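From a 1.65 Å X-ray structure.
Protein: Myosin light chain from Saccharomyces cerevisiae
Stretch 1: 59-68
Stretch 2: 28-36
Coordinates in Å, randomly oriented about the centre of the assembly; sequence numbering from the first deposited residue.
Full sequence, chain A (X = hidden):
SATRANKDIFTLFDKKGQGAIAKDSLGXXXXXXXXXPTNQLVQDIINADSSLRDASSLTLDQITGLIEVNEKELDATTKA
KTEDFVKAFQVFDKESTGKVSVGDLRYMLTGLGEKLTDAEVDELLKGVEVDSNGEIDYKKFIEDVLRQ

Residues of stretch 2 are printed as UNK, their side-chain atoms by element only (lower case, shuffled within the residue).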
# COMPACT_ATOMS: atom_id res chain seq x y z
N THR A 59 10.93 18.96 -4.79
CA THR A 59 11.79 19.07 -3.62
C THR A 59 11.05 18.55 -2.39
O THR A 59 9.81 18.41 -2.40
CB THR A 59 12.25 20.53 -3.34
OG1 THR A 59 11.12 21.33 -2.97
CG2 THR A 59 12.86 21.17 -4.55
N LEU A 60 11.79 18.29 -1.31
CA LEU A 60 11.18 17.82 -0.08
C LEU A 60 10.23 18.88 0.44
O LEU A 60 9.13 18.58 0.93
CB LEU A 60 12.23 17.46 0.97
CG LEU A 60 11.72 16.92 2.29
CD1 LEU A 60 10.77 15.73 2.09
CD2 LEU A 60 12.91 16.53 3.12
N ASP A 61 10.65 20.13 0.34
CA ASP A 61 9.78 21.19 0.80
C ASP A 61 8.48 21.29 0.02
O ASP A 61 7.44 21.64 0.59
CB ASP A 61 10.49 22.54 0.75
CG ASP A 61 11.50 22.71 1.85
OD1 ASP A 61 11.32 22.13 2.97
OD2 ASP A 61 12.49 23.44 1.68
N GLN A 62 8.55 21.00 -1.28
CA GLN A 62 7.36 21.07 -2.12
C GLN A 62 6.44 19.94 -1.72
O GLN A 62 5.20 20.12 -1.61
CB GLN A 62 7.70 20.98 -3.59
CG GLN A 62 8.33 22.22 -4.21
CD GLN A 62 8.62 22.02 -5.67
OE1 GLN A 62 9.33 21.09 -6.05
NE2 GLN A 62 8.05 22.88 -6.50
N ILE A 63 7.04 18.79 -1.44
CA ILE A 63 6.24 17.63 -1.05
C ILE A 63 5.58 17.84 0.30
O ILE A 63 4.42 17.51 0.50
CB ILE A 63 7.08 16.33 -1.04
CG1 ILE A 63 7.48 16.02 -2.47
CG2 ILE A 63 6.25 15.15 -0.48
CD1 ILE A 63 8.40 14.78 -2.64
N THR A 64 6.33 18.42 1.24
CA THR A 64 5.81 18.72 2.55
C THR A 64 4.65 19.69 2.45
O THR A 64 3.64 19.53 3.12
CB THR A 64 6.93 19.28 3.45
OG1 THR A 64 7.98 18.30 3.54
CG2 THR A 64 6.45 19.42 4.88
N GLY A 65 4.80 20.69 1.58
CA GLY A 65 3.73 21.63 1.31
C GLY A 65 2.49 20.90 0.81
O GLY A 65 1.37 21.15 1.29
N LEU A 66 2.67 19.96 -0.13
CA LEU A 66 1.54 19.17 -0.68
C LEU A 66 0.87 18.36 0.41
O LEU A 66 -0.36 18.22 0.39
CB LEU A 66 1.99 18.25 -1.82
CG LEU A 66 2.52 18.93 -3.08
CD1 LEU A 66 3.17 17.92 -4.03
CD2 LEU A 66 1.38 19.66 -3.79
N ILE A 67 1.66 17.78 1.31
CA ILE A 67 1.09 16.96 2.38
C ILE A 67 0.27 17.81 3.35
O ILE A 67 -0.79 17.41 3.78
CB ILE A 67 2.19 16.17 3.11
CG1 ILE A 67 2.83 15.18 2.14
CG2 ILE A 67 1.64 15.47 4.37
CD1 ILE A 67 4.16 14.64 2.58
N GLU A 68 0.77 18.98 3.72
CA GLU A 68 0.03 19.82 4.64
C GLU A 68 -1.30 20.26 4.08
O GLU A 68 -2.29 20.24 4.77
CB GLU A 68 0.85 21.04 5.04
CG GLU A 68 2.17 20.68 5.67
CD GLU A 68 2.98 21.91 6.02
OE1 GLU A 68 3.30 22.71 5.11
OE2 GLU A 68 3.28 22.07 7.22
N UNK A 28 4.83 6.58 -4.36
CA UNK A 28 5.60 5.66 -3.53
C UNK A 28 6.25 6.34 -2.32
O UNK A 28 6.42 5.71 -1.27
o UNK A 28 6.72 3.37 -6.15
o UNK A 28 4.87 3.49 -5.05
c UNK A 28 6.02 3.90 -5.24
c UNK A 28 6.63 4.95 -4.40
N UNK A 29 6.63 7.60 -2.50
CA UNK A 29 7.15 8.37 -1.37
C UNK A 29 6.07 8.52 -0.30
O UNK A 29 6.34 8.30 0.87
o UNK A 29 9.20 12.62 2.85
c UNK A 29 8.87 11.94 1.70
c UNK A 29 9.73 10.98 1.15
c UNK A 29 7.65 12.21 1.11
c UNK A 29 8.13 10.55 -0.60
c UNK A 29 7.68 9.76 -1.77
c UNK A 29 9.34 10.29 0.00
c UNK A 29 7.31 11.52 -0.06
N UNK A 30 4.86 8.88 -0.74
CA UNK A 30 3.76 9.03 0.20
C UNK A 30 3.47 7.72 0.90
O UNK A 30 3.13 7.70 2.10
c UNK A 30 2.77 11.95 0.17
c UNK A 30 2.50 9.54 -0.53
c UNK A 30 1.45 11.37 -1.89
c UNK A 30 2.65 10.99 -0.99
N UNK A 31 3.58 6.63 0.15
CA UNK A 31 3.40 5.31 0.76
C UNK A 31 4.50 5.03 1.77
O UNK A 31 4.22 4.58 2.88
c UNK A 31 2.19 3.35 -2.42
c UNK A 31 0.93 4.06 -4.45
n UNK A 31 2.02 4.35 -5.18
c UNK A 31 2.16 4.27 -1.18
n UNK A 31 0.99 3.59 -3.22
c UNK A 31 3.40 4.23 -0.32
n UNK A 31 -0.30 4.28 -4.97
N UNK A 32 5.74 5.35 1.41
CA UNK A 32 6.87 5.02 2.28
C UNK A 32 6.75 5.69 3.63
O UNK A 32 7.12 5.13 4.65
c UNK A 32 8.18 5.41 1.60
N UNK A 33 6.24 6.93 3.64
CA UNK A 33 6.12 7.64 4.93
C UNK A 33 4.87 7.26 5.72
O UNK A 33 4.67 7.76 6.83
c UNK A 33 5.09 9.76 3.95
c UNK A 33 7.60 9.53 4.14
c UNK A 33 6.26 9.18 4.74
c UNK A 33 5.08 11.28 3.86
N UNK A 34 4.00 6.43 5.13
CA UNK A 34 2.87 5.97 5.94
C UNK A 34 1.47 6.11 5.38
O UNK A 34 0.51 5.68 6.04
N UNK A 35 1.32 6.74 4.23
CA UNK A 35 -0.01 6.88 3.61
C UNK A 35 -0.31 5.72 2.64
O UNK A 35 0.58 4.93 2.28
c UNK A 35 0.11 9.39 3.82
c UNK A 35 -0.80 9.69 4.83
c UNK A 35 -0.12 8.23 2.90
c UNK A 35 1.38 11.36 4.45
c UNK A 35 1.20 10.24 3.63
c UNK A 35 -0.62 10.79 5.66
o UNK A 35 0.62 12.67 6.27
c UNK A 35 0.47 11.60 5.45
N UNK A 36 -1.57 5.59 2.23
CA UNK A 36 -1.97 4.53 1.32
C UNK A 36 -2.85 5.08 0.23
O UNK A 36 -3.98 4.59 0.06
o UNK A 36 -0.83 2.20 3.00
c UNK A 36 -1.83 2.88 3.22
n UNK A 36 -2.27 3.15 4.44
c UNK A 36 -2.67 3.39 2.07
O HOH W 1 7.78 14.99 3.81

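Position 28 carries two carbons, the second bearing two oxygens: a carboxylate on a short stem, which touches nothing on stretch 1. This is D28. At position 29 one carbon leads to a ring of six carbons bearing one oxygen. The CA-to-CB bond points toward the helix of residues 60-68; a ring carbon lies 3.6 Å from I63 CG2, the oxygen lies 3.6 Å from L60 CD1, and I67 CD1 sits at the ring's edge. This is Y29, whose t rotamer carries the ring along two turns of that helix. The hydroxyl is not stranded, because water 1 lies 2.9 Å from Y29 OH and also gives a weak hydrogen bond to T64 OG1 at 3.3 Å.

Position 30 has four carbons forked at the second. Its CA-to-CB bond runs sideways, yet the end of the chain comes nearer, placing a terminal carbon 3.8 Å from I67 CG1. This is L30. Position 31 has three carbons, a nitrogen, then a carbon with two more nitrogens, a guanidinium out of reach of stretch 1: R31. It turns back one helical turn, and its NH1 forms a salt bridge with D28 OD2 at 3.0 Å. Position 32, with a single side-chain carbon and no contact across, is A32.

Position 33 holds four carbons forked at the first, one arm two carbons long; that longer arm ends 3.7 Å from I67 CD1. This is I33. Position 34 has no side-chain atoms, touches nothing on stretch 1 and is G34. Its phi of 129° belongs to a Schellman motif, closed by G34 N to R31 O at 2.9 Å and the N of position 35 to L30 O at 3.0 Å; a CB here would jam against the carbonyl O of I33.

At position 35 one carbon again precedes a six-carbon ring with an oxygen. The CA-to-CB bond points toward stretch 1, and the oxygen lies 3.5 Å from I67 CG2. This is Y35, its hydroxyl hydrogen-bonded elsewhere in the structure. Position 36, two carbons with one oxygen and one nitrogen on the second, lies far from stretch 1 and fits N36.

The rule is a small apolar contact built on helical spacing. L60, I63 and I67 supply the apolar side chains from one helix, and I67 gives the most area, touching Y29, L30, I33 and Y35. No direct hydrogen bond crosses, so packing does the work. The helix axes cross at -71°, with a closest approach of 12.2 Å, and the gap is bridged by aliphatic side chains and the Y29 ring. The glycine turn then lets the chain leave its helix and bring Y35 onto I67 as well.

Stretch 2 28-36: DYLRAIGYN
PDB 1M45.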